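PDB 4Q6J: Lmo0131 protein from Listeria monocytogenes, which is of unknown function but carries an EAL domain, the family generally assigned cyclic-di-GMP phosphodiesterase activity, and may share it. Local coordinates for residues W12-R17 with L44-T49; E68-V73 with I92-H97; Y24-D29 with I36-L41; C121-I126 with K151-D156. All coordinates share one frame; numbering follows the deposited sequence.

Contact 1: W12-R17 with L44-T49; sequences WDAIRR and LKTATT
Ala14 turns its single methyl from the last full turn of helix 8-16 into a corner formed by Leu44, Lys45 and Thr46, where strand 35-45 runs out into a loop. CB lies 3.7 Å from Lys45 O and 3.9 Å from Leu44 CD1, and the methyl CG2 of Thr46 closes the corner at 4.1 Å from Ala14 CB. So small a residue suits the place, because it brings the helix backbone within 5.3 Å (Ala14 CA to Thr46 CA) of the strand end. Leu44 holds CG anti to its backbone N (chi1 179°), which sets CG on the helix side; from there CD2 comes to 4.0 Å from Ile15 CG1, the two side chains crossing at about a right angle. Phe56 and Ile60 of helix 53-62, with Tyr20, continue this greasy core, and Leu184 of a second subunit packs on nearby Trp12.

The other flank is open and wet. Arg17 crosses it only through a water, weakly bound by NH1 and donating to Lys45 O at 3.2 Å. Its NH2 also makes a weak, doubtful salt bridge with Asp13 OD2, Asp13 being modelled in two conformers. Lys45 O also accepts a hydrogen bond from Ser19 OG, while Thr46 turns its hydroxyl to Glu10 and keeps its methyl for Ala14.

With no direct hydrogen bond between the two segments, close packing of aliphatic groups joins helix 8-16 to the strand, and polar bonding at the margin is left to water and to neighbouring residues.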
# COMPACT_ATOMS: atom_id res chain seq x y z
N TRP B 12 -2.74 25.56 7.98
CA TRP B 12 -3.62 25.74 6.84
C TRP B 12 -3.56 27.19 6.37
O TRP B 12 -3.63 27.45 5.20
CB TRP B 12 -5.05 25.29 7.19
CG TRP B 12 -5.21 23.80 7.16
CD1 TRP B 12 -4.28 22.89 7.52
CD2 TRP B 12 -6.36 23.05 6.74
NE1 TRP B 12 -4.76 21.63 7.34
CE2 TRP B 12 -6.04 21.69 6.86
CE3 TRP B 12 -7.63 23.40 6.25
CZ2 TRP B 12 -6.93 20.68 6.54
CZ3 TRP B 12 -8.50 22.39 5.94
CH2 TRP B 12 -8.15 21.05 6.07
N ASP B 13 -3.44 28.19 7.24
CA ASP B 13 -3.35 29.57 6.78
C ASP B 13 -2.03 29.85 6.08
O ASP B 13 -1.97 30.66 5.16
CB ASP B 13 -3.60 30.56 7.91
CG ASP B 13 -4.14 31.88 7.40
OD1 ASP B 13 -4.50 31.96 6.20
OD2 ASP B 13 -4.23 32.84 8.20
N ALA B 14 -0.96 29.17 6.50
CA ALA B 14 0.32 29.35 5.82
C ALA B 14 0.27 28.76 4.40
O ALA B 14 0.75 29.34 3.45
CB ALA B 14 1.42 28.73 6.63
N ILE B 15 -0.33 27.60 4.26
CA ILE B 15 -0.54 27.01 2.95
C ILE B 15 -1.39 27.90 2.01
O ILE B 15 -1.16 27.95 0.81
CB ILE B 15 -1.22 25.67 3.15
CG1 ILE B 15 -0.22 24.64 3.64
CG2 ILE B 15 -1.80 25.19 1.88
CD1 ILE B 15 -0.88 23.45 4.16
N ARG B 16 -2.36 28.61 2.57
CA ARG B 16 -3.18 29.55 1.79
C ARG B 16 -2.42 30.82 1.39
O ARG B 16 -2.64 31.35 0.30
CB ARG B 16 -4.45 29.92 2.56
CG ARG B 16 -5.42 28.76 2.66
CD ARG B 16 -6.86 29.21 2.61
NE ARG B 16 -7.78 28.10 2.83
CZ ARG B 16 -8.13 27.66 4.03
NH1 ARG B 16 -7.62 28.24 5.11
NH2 ARG B 16 -8.97 26.66 4.16
N ARG B 17 -1.54 31.29 2.27
CA ARG B 17 -0.63 32.37 1.92
C ARG B 17 0.44 31.93 0.90
O ARG B 17 1.25 32.75 0.48
CB ARG B 17 0.07 32.91 3.17
CG ARG B 17 -0.86 33.41 4.27
CD ARG B 17 -0.12 33.49 5.61
NE ARG B 17 -0.99 33.55 6.80
CZ ARG B 17 -0.78 32.85 7.92
NH1 ARG B 17 0.26 32.03 8.01
NH2 ARG B 17 -1.62 32.97 8.95
N LEU B 44 7.66 24.86 4.84
CA LEU B 44 6.52 25.74 5.00
C LEU B 44 6.85 26.65 6.16
O LEU B 44 7.14 26.19 7.26
CB LEU B 44 5.24 24.97 5.30
CG LEU B 44 3.97 25.80 5.52
CD1 LEU B 44 3.46 26.40 4.22
CD2 LEU B 44 2.90 24.97 6.20
N LYS B 45 6.83 27.95 5.92
CA LYS B 45 7.08 28.90 6.98
C LYS B 45 5.73 29.31 7.52
O LYS B 45 4.93 29.87 6.78
CB LYS B 45 7.84 30.13 6.46
CG LYS B 45 8.52 30.87 7.59
CD LYS B 45 8.79 32.32 7.27
CE LYS B 45 9.93 32.92 8.12
NZ LYS B 45 9.63 33.05 9.57
N THR B 46 5.47 29.02 8.80
CA THR B 46 4.23 29.45 9.46
C THR B 46 4.49 30.65 10.36
O THR B 46 5.54 31.29 10.28
CB THR B 46 3.62 28.35 10.32
OG1 THR B 46 4.36 28.26 11.54
CG2 THR B 46 3.63 27.00 9.57
N ALA B 47 3.54 30.95 11.23
CA ALA B 47 3.65 32.11 12.09
C ALA B 47 4.77 31.90 13.09
O ALA B 47 5.54 32.81 13.37
CB ALA B 47 2.34 32.37 12.81
N THR B 48 4.85 30.70 13.64
CA THR B 48 5.70 30.47 14.80
C THR B 48 6.90 29.56 14.51
O THR B 48 7.74 29.35 15.38
CB THR B 48 4.86 29.91 15.97
OG1 THR B 48 4.31 28.64 15.62
CG2 THR B 48 3.73 30.87 16.32
N THR B 49 6.99 29.03 13.30
CA THR B 49 8.03 28.07 12.99
C THR B 49 8.17 27.83 11.50
O THR B 49 7.54 28.52 10.70
CB THR B 49 7.76 26.73 13.74
OG1 THR B 49 8.95 25.93 13.79
CG2 THR B 49 6.62 25.96 13.10
O HOH W 1 3.48 32.63 7.49

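Contact 2: E68-V73 with I92-H97; sequences EMQDFV and INIPAH. With EDO (1,2-ethanediol), chain P.
Gln70 and Val73 face Ile92, Asn93 and Pro95 where helix 66-83 packs on strand 89-95, a helix-on-strand layer of the TIM-barrel-like EAL fold. The helix belongs to the crossover between parallel strands 35-45 and 89-95, and it runs back at 151° to the latter with the axes 9.1 Å apart.

From Gln70 CB, which points at the strand, CG stands anti to the carbonyl carbon. The chain then bends at chi2 (-53°) and brings CD to 3.8 Å from both Asn93 O and Pro95 CD. At the tip the modelled NE2 lies 3.3 Å from Pro95 CD, and the modelled OE1 3.0 Å from Asn93 O. Two acceptors so close suggest that the amide is turned over in the model; with N and O exchanged, a hydrogen bond to Asn93 O becomes possible. A long, flexible amide suits this spot, since it can reach a strand carbonyl from a helix. Pro95, met tip to tip, ends the strand and takes the N-cap position of the next helix.

One turn further on the contact is purely apolar, with beta-branched Val73 and Ile92 sliding past each other. Leu22 and Val42 also pack on Val73. Beside helix 102-115, Asp71, paired with Arg67, accepts a bond from a 1,2-ethanediol, probably from the crystallisation liquor, that Tyr104 also holds. The closest approach between the apolar side chains is Val73 CG1 to Ile92 CG2, 3.6 Å.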
# COMPACT_ATOMS: atom_id res chain seq x y z
N GLU B 68 0.23 24.31 -6.34
CA GLU B 68 0.88 25.53 -5.86
C GLU B 68 2.29 25.25 -5.36
O GLU B 68 3.24 25.97 -5.65
CB GLU B 68 0.08 26.13 -4.69
CG GLU B 68 -1.18 26.91 -5.09
CD GLU B 68 -2.47 26.10 -4.98
OE1 GLU B 68 -3.52 26.73 -4.83
OE2 GLU B 68 -2.44 24.85 -5.08
N MSE B 69 2.42 24.18 -4.59
CA MSE B 69 3.67 23.88 -3.94
C MSE B 69 4.71 23.48 -4.98
O MSE B 69 5.82 24.02 -4.96
CB MSE B 69 3.46 22.80 -2.87
CG MSE B 69 4.56 22.75 -1.84
SE MSE B 69 4.57 21.08 -0.85
CE MSE B 69 4.07 19.97 -2.33
N GLN B 70 4.34 22.58 -5.89
CA GLN B 70 5.25 22.15 -6.97
C GLN B 70 5.70 23.34 -7.78
O GLN B 70 6.87 23.49 -8.05
CB GLN B 70 4.59 21.13 -7.93
CG GLN B 70 4.40 19.76 -7.38
CD GLN B 70 5.65 19.13 -6.79
OE1 GLN B 70 6.77 19.26 -7.32
NE2 GLN B 70 5.47 18.44 -5.69
N ASP B 71 4.74 24.19 -8.15
CA ASP B 71 5.01 25.36 -8.95
C ASP B 71 6.03 26.24 -8.21
O ASP B 71 7.03 26.67 -8.79
CB ASP B 71 3.71 26.13 -9.26
CG ASP B 71 2.83 25.46 -10.34
OD1 ASP B 71 3.20 24.43 -10.95
OD2 ASP B 71 1.73 25.99 -10.61
N PHE B 72 5.78 26.47 -6.93
CA PHE B 72 6.71 27.22 -6.08
C PHE B 72 8.11 26.62 -6.17
O PHE B 72 9.09 27.31 -6.46
CB PHE B 72 6.24 27.24 -4.60
CG PHE B 72 7.30 27.79 -3.65
CD1 PHE B 72 7.36 29.13 -3.35
CD2 PHE B 72 8.26 26.96 -3.10
CE1 PHE B 72 8.35 29.62 -2.51
CE2 PHE B 72 9.24 27.45 -2.28
CZ PHE B 72 9.29 28.76 -1.98
N VAL B 73 8.20 25.32 -5.89
CA VAL B 73 9.46 24.59 -5.90
C VAL B 73 10.18 24.76 -7.25
O VAL B 73 11.34 25.08 -7.28
CB VAL B 73 9.21 23.10 -5.55
CG1 VAL B 73 10.41 22.24 -5.82
CG2 VAL B 73 8.80 23.00 -4.09
N ILE B 92 14.75 19.31 -7.86
CA ILE B 92 13.42 19.47 -7.29
C ILE B 92 12.72 18.12 -7.20
O ILE B 92 12.85 17.29 -8.09
CB ILE B 92 12.51 20.44 -8.09
CG1 ILE B 92 12.28 19.93 -9.50
CG2 ILE B 92 13.09 21.84 -8.12
CD1 ILE B 92 11.58 20.93 -10.37
N ASN B 93 11.98 17.93 -6.12
CA ASN B 93 11.26 16.70 -5.90
C ASN B 93 9.94 16.77 -6.60
O ASN B 93 9.14 17.66 -6.33
CB ASN B 93 11.05 16.49 -4.41
CG ASN B 93 12.33 16.22 -3.68
OD1 ASN B 93 13.31 15.79 -4.29
ND2 ASN B 93 12.35 16.49 -2.40
N ILE B 94 9.71 15.84 -7.51
CA ILE B 94 8.42 15.75 -8.17
C ILE B 94 7.89 14.35 -7.97
O ILE B 94 8.53 13.38 -8.35
CB ILE B 94 8.53 16.04 -9.65
CG1 ILE B 94 9.07 17.45 -9.86
CG2 ILE B 94 7.16 15.93 -10.30
CD1 ILE B 94 9.31 17.79 -11.27
N PRO B 95 6.73 14.24 -7.33
CA PRO B 95 6.05 12.96 -7.10
C PRO B 95 5.83 12.20 -8.40
O PRO B 95 5.56 12.80 -9.43
CB PRO B 95 4.71 13.40 -6.53
CG PRO B 95 4.94 14.72 -5.95
CD PRO B 95 5.97 15.38 -6.81
N ALA B 96 5.93 10.87 -8.32
CA ALA B 96 5.72 10.02 -9.47
C ALA B 96 4.42 10.34 -10.25
O ALA B 96 4.42 10.37 -11.46
CB ALA B 96 5.78 8.57 -9.06
N HIS B 97 3.32 10.56 -9.52
CA HIS B 97 2.04 11.01 -10.09
C HIS B 97 2.17 12.20 -11.04
O HIS B 97 1.58 12.22 -12.11
CB HIS B 97 1.05 11.37 -8.96
CG HIS B 97 -0.13 12.21 -9.41
ND1 HIS B 97 -1.24 11.67 -10.03
CD2 HIS B 97 -0.36 13.54 -9.31
CE1 HIS B 97 -2.09 12.64 -10.31
NE2 HIS B 97 -1.59 13.78 -9.88
C1 EDO P . 6.96 25.35 -13.16
O1 EDO P . 6.59 26.44 -12.31
C2 EDO P . 5.99 24.16 -13.10
O2 EDO P . 5.59 23.77 -11.77

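Contact 3: Y24-D29 with I36-L41; sequences YQPKVD and IGFEGL. With EDO (1,2-ethanediol), chain N; EDO (1,2-ethanediol), chain L.
Phe38 overlaps the flank of the opposite strand, its CB 3.9 Å from Tyr24 CB and its ring atom CD2 3.9 Å from Pro26 CA, with the Tyr24 and Phe38 side chains crossing at a slant. Pro26 suits a non-hydrogen-bonded pair, having no N-H to offer. On either side of it the backbones do bond: Gln25 and Glu39 exchange a reciprocal pair, and Lys27 N reaches Gly37 O at 2.9 Å and a nearly straight 172°.

Lys27 lies on the other face, with Gln25 and Glu39. Gly37, lacking a side chain, lets the lysine pass, and a bend at chi3 (-61°) lays CE 3.7 Å from Phe38 C. Lys27 NZ donates to O1 of a 1,2-ethanediol at 2.9 Å. Ile36 N also bonds Lys27 O at 2.9 Å; with Ile36 and Gly37 both facing Lys27, this makes a classic beta bulge. Glu39, extended beyond CG, accepts a hydrogen bond from Gln232 on OE1.

Strands 20-29 and 35-45 thus form an antiparallel hairpin in an otherwise mostly parallel barrel, and Glu39-Gly40-Leu41 occupies the place of the Glu-Ala-Leu signature that names the EAL domain, whose glutamate in active relatives helps bind metal.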
# COMPACT_ATOMS: atom_id res chain seq x y z
N TYR B 24 18.08 24.04 0.82
CA TYR B 24 19.05 23.38 -0.07
C TYR B 24 20.03 22.54 0.73
O TYR B 24 20.61 23.03 1.71
CB TYR B 24 19.85 24.43 -0.84
CG TYR B 24 18.98 25.31 -1.67
CD1 TYR B 24 18.47 24.86 -2.88
CD2 TYR B 24 18.63 26.59 -1.24
CE1 TYR B 24 17.65 25.65 -3.65
CE2 TYR B 24 17.80 27.39 -2.02
CZ TYR B 24 17.31 26.91 -3.21
OH TYR B 24 16.49 27.68 -3.99
N GLN B 25 20.25 21.30 0.33
CA GLN B 25 21.26 20.49 1.00
C GLN B 25 22.41 20.17 0.02
O GLN B 25 22.17 19.60 -1.04
CB GLN B 25 20.65 19.22 1.60
CG GLN B 25 21.67 18.52 2.49
CD GLN B 25 21.19 17.24 3.18
OE1 GLN B 25 20.43 16.46 2.60
NE2 GLN B 25 21.66 17.01 4.41
N PRO B 26 23.67 20.56 0.36
CA PRO B 26 24.75 20.32 -0.60
C PRO B 26 24.96 18.83 -0.93
O PRO B 26 24.78 17.95 -0.09
CB PRO B 26 26.01 20.85 0.11
CG PRO B 26 25.54 21.65 1.17
CD PRO B 26 24.20 21.16 1.59
N LYS B 27 25.32 18.58 -2.18
CA LYS B 27 25.83 17.30 -2.61
C LYS B 27 27.29 17.54 -3.00
O LYS B 27 27.60 18.51 -3.69
CB LYS B 27 25.02 16.76 -3.79
CG LYS B 27 23.66 16.27 -3.35
CD LYS B 27 22.85 15.91 -4.53
CE LYS B 27 22.65 17.12 -5.42
NZ LYS B 27 21.80 16.74 -6.58
N VAL B 28 28.16 16.64 -2.54
CA VAL B 28 29.60 16.80 -2.65
C VAL B 28 30.16 15.68 -3.52
O VAL B 28 29.74 14.54 -3.40
CB VAL B 28 30.22 16.74 -1.23
CG1 VAL B 28 31.67 16.51 -1.28
CG2 VAL B 28 29.89 18.02 -0.43
N ASP B 29 31.10 16.00 -4.39
CA ASP B 29 31.81 14.98 -5.14
C ASP B 29 32.63 14.07 -4.19
O ASP B 29 33.34 14.57 -3.34
CB ASP B 29 32.71 15.65 -6.17
CG ASP B 29 33.35 14.66 -7.14
OD1 ASP B 29 34.42 14.12 -6.82
OD2 ASP B 29 32.78 14.43 -8.23
N ILE B 36 29.05 20.10 -5.64
CA ILE B 36 28.72 20.08 -7.07
C ILE B 36 27.27 20.56 -7.40
O ILE B 36 26.95 20.88 -8.55
CB ILE B 36 29.09 18.70 -7.76
CG1 ILE B 36 28.48 17.53 -7.04
CG2 ILE B 36 30.63 18.50 -7.87
CD1 ILE B 36 27.08 17.38 -7.36
N GLY B 37 26.43 20.60 -6.36
CA GLY B 37 25.04 21.00 -6.52
C GLY B 37 24.27 20.85 -5.23
O GLY B 37 24.85 20.58 -4.18
N PHE B 38 22.96 21.03 -5.29
CA PHE B 38 22.13 21.02 -4.10
C PHE B 38 20.87 20.22 -4.34
O PHE B 38 20.37 20.16 -5.46
CB PHE B 38 21.72 22.44 -3.69
CG PHE B 38 22.89 23.39 -3.55
CD1 PHE B 38 23.36 24.10 -4.65
CD2 PHE B 38 23.55 23.55 -2.34
CE1 PHE B 38 24.46 24.95 -4.53
CE2 PHE B 38 24.64 24.40 -2.21
CZ PHE B 38 25.09 25.09 -3.29
N GLU B 39 20.35 19.62 -3.28
CA GLU B 39 18.96 19.17 -3.30
C GLU B 39 18.00 20.25 -2.74
O GLU B 39 18.17 20.73 -1.61
CB GLU B 39 18.75 17.89 -2.50
CG GLU B 39 17.26 17.59 -2.50
CD GLU B 39 16.88 16.41 -1.68
OE1 GLU B 39 17.77 15.80 -1.07
OE2 GLU B 39 15.68 16.10 -1.64
N GLY B 40 16.98 20.60 -3.53
CA GLY B 40 16.01 21.57 -3.07
C GLY B 40 15.01 20.84 -2.21
O GLY B 40 14.51 19.79 -2.58
N LEU B 41 14.72 21.41 -1.05
CA LEU B 41 13.83 20.76 -0.11
C LEU B 41 12.83 21.78 0.36
O LEU B 41 13.22 22.69 1.04
CB LEU B 41 14.65 20.26 1.06
CG LEU B 41 15.49 19.04 0.73
CD1 LEU B 41 16.60 18.78 1.75
CD2 LEU B 41 14.55 17.84 0.61
C1 EDO N . 23.74 14.10 -8.64
O1 EDO N . 22.42 14.38 -8.13
C2 EDO N . 24.71 15.21 -8.29
O2 EDO N . 24.96 15.23 -6.88
C1 EDO L . 21.19 13.30 7.67
O1 EDO L . 22.55 12.97 7.39
C2 EDO L . 20.50 13.88 6.45
O2 EDO L . 21.08 15.13 6.09
O HOH W 2 21.69 18.77 -8.07

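Contact 4: C121-I126 with K151-D156; sequences CLEIEI and KVSMDD. With EDO (1,2-ethanediol), chain N; EDO (1,2-ethanediol), chain Q.
Glu123 to Ile126 pair in parallel with Lys151 to Met154, the strand axes 4.4 Å apart and 23° from parallel, through a ladder of five backbone hydrogen bonds. Ile124 gives its N-H to Lys151 O and takes Ser153 N on its own O at 2.8 Å; Ile126 likewise bonds Ser153 O and Asp155 N, carrying the ladder just beyond the strand end.

On the face bearing Glu123, Glu125 and Ser153, polar groups gather. Ser153 holds OG between its backbone N and carbonyl carbon (chi1 61°), 3.3 Å from Glu125 CB. From there OG donates to Glu123 OE2 at 2.7 Å, meeting the oxygen from above the carboxylate plane, 43° out of it. A serine is short enough to fit between two glutamates and still supply a proton. The second oxygen, Glu123 OE1, accepts a bond from a 1,2-ethanediol at 2.6 Å. Glu125 stretches to bring OE2 within 3.3 Å of Asp155 CB, the two side chains crossing at about a right angle. Asp155 and Asp156 probably correspond to the paired aspartates that, with the glutamate at the Glu125 position, bind metal in active EAL domains; the groups bound beside these segments are diols, not metals.

The other face is hydrocarbon: Ile126 CD1 rests 3.8 Å from Val152 CG1, branched residues well suited to a sheet under a helix.

That helix is 136-146, whose Leu142 and Ile145 cover the apolar face, while strand 122-127 lies between strands 89-95 and 151-154 and the latter continues the barrel to strand 174-177.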
# COMPACT_ATOMS: atom_id res chain seq x y z
N CYS B 121 21.66 22.18 -15.44
CA CYS B 121 21.84 22.32 -14.00
C CYS B 121 20.57 22.04 -13.21
O CYS B 121 20.55 22.24 -12.00
CB CYS B 121 22.34 23.70 -13.69
SG CYS B 121 23.96 23.99 -14.38
N LEU B 122 19.50 21.62 -13.88
CA LEU B 122 18.31 21.17 -13.16
C LEU B 122 18.27 19.67 -13.16
O LEU B 122 18.58 19.04 -14.16
CB LEU B 122 16.99 21.73 -13.74
CG LEU B 122 15.67 21.29 -13.08
CD1 LEU B 122 15.39 22.15 -11.88
CD2 LEU B 122 14.54 21.41 -14.08
N GLU B 123 17.85 19.12 -12.01
CA GLU B 123 17.61 17.70 -11.82
C GLU B 123 16.17 17.50 -11.31
O GLU B 123 15.77 18.11 -10.33
CB GLU B 123 18.63 17.15 -10.82
CG GLU B 123 18.33 15.77 -10.32
CD GLU B 123 19.42 15.29 -9.33
OE1 GLU B 123 20.61 15.52 -9.63
OE2 GLU B 123 19.10 14.70 -8.27
N ILE B 124 15.39 16.69 -12.02
CA ILE B 124 14.10 16.24 -11.52
C ILE B 124 14.34 14.99 -10.72
O ILE B 124 14.83 14.01 -11.26
CB ILE B 124 13.13 15.91 -12.65
CG1 ILE B 124 12.69 17.19 -13.38
CG2 ILE B 124 11.91 15.14 -12.13
CD1 ILE B 124 11.80 16.93 -14.59
N GLU B 125 14.03 15.05 -9.43
CA GLU B 125 14.17 13.92 -8.54
C GLU B 125 12.80 13.30 -8.28
O GLU B 125 11.92 13.92 -7.70
CB GLU B 125 14.82 14.33 -7.22
CG GLU B 125 14.72 13.23 -6.20
CD GLU B 125 15.42 13.53 -4.91
OE1 GLU B 125 16.22 14.46 -4.84
OE2 GLU B 125 15.18 12.80 -3.93
N ILE B 126 12.62 12.07 -8.75
CA ILE B 126 11.33 11.41 -8.69
C ILE B 126 11.12 10.86 -7.29
O ILE B 126 11.97 10.11 -6.78
CB ILE B 126 11.23 10.26 -9.76
CG1 ILE B 126 11.57 10.78 -11.15
CG2 ILE B 126 9.84 9.59 -9.72
CD1 ILE B 126 11.81 9.71 -12.14
N LYS B 151 18.51 16.80 -16.11
CA LYS B 151 18.80 15.47 -15.56
C LYS B 151 17.63 14.89 -14.73
O LYS B 151 16.74 15.62 -14.29
CB LYS B 151 20.07 15.53 -14.72
CG LYS B 151 21.22 16.05 -15.48
CD LYS B 151 21.79 14.98 -16.36
CE LYS B 151 23.05 15.47 -17.10
NZ LYS B 151 23.71 14.38 -17.91
N VAL B 152 17.65 13.57 -14.56
CA VAL B 152 16.59 12.85 -13.85
C VAL B 152 17.16 11.87 -12.81
O VAL B 152 18.00 11.03 -13.12
CB VAL B 152 15.72 12.06 -14.85
CG1 VAL B 152 14.73 11.15 -14.10
CG2 VAL B 152 14.97 13.02 -15.76
N SER B 153 16.74 12.02 -11.57
CA SER B 153 17.15 11.09 -10.54
C SER B 153 15.94 10.43 -9.90
O SER B 153 14.83 10.81 -10.17
CB SER B 153 17.99 11.79 -9.47
OG SER B 153 17.24 12.79 -8.86
N MSE B 154 16.17 9.45 -9.03
CA MSE B 154 15.08 8.80 -8.31
C MSE B 154 15.52 8.61 -6.88
O MSE B 154 16.67 8.28 -6.62
CB MSE B 154 14.69 7.46 -8.96
CG MSE B 154 15.79 6.43 -8.95
SE MSE B 154 15.35 4.70 -9.78
CE MSE B 154 14.07 4.07 -8.39
N ASP B 155 14.61 8.83 -5.95
CA ASP B 155 14.94 8.72 -4.53
C ASP B 155 14.74 7.31 -3.99
O ASP B 155 14.24 6.43 -4.70
CB ASP B 155 14.10 9.71 -3.72
CG ASP B 155 12.73 9.17 -3.42
OD1 ASP B 155 12.26 8.28 -4.16
OD2 ASP B 155 12.11 9.65 -2.43
N ASP B 156 15.12 7.10 -2.72
CA ASP B 156 14.70 5.93 -1.94
C ASP B 156 15.05 4.61 -2.61
O ASP B 156 14.28 3.68 -2.53
CB ASP B 156 13.16 5.94 -1.73
CG ASP B 156 12.70 6.84 -0.56
OD1 ASP B 156 13.48 7.67 -0.05
OD2 ASP B 156 11.52 6.69 -0.15
C1 EDO N . 23.74 14.10 -8.64
O1 EDO N . 22.42 14.38 -8.13
C2 EDO N . 24.71 15.21 -8.29
O2 EDO N . 24.96 15.23 -6.88
C1 EDO Q . 8.84 11.44 0.18
O1 EDO Q . 10.10 11.95 -0.26
C2 EDO Q . 8.93 9.94 0.43
O2 EDO Q . 9.12 9.27 -0.81

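How the contacts relate
From the N terminus, helix 8-16 enters contact 1, which closes the loop from 12-17 to 44-49. Contact 3, the hairpin of 24-29 with 36-41, falls wholly within that loop and shares strand 35-45 with it. Contact 2 follows in series, closing the turn from helix 66-83 to strand 89-95, and contact 4 comes last, closing the crossover through helix 136-146 by pairing strands 122-127 and 151-154. None cross. In the sheet the order is hairpin, 89-95, then the pair of contact 4: Ile92 probably hydrogen-bonds Glu123 and Glu125, and one diol touches both contacts 3 and 4. By nearest atoms contact 1 is about 6 Å from contact 2 and about 17 Å from contact 4.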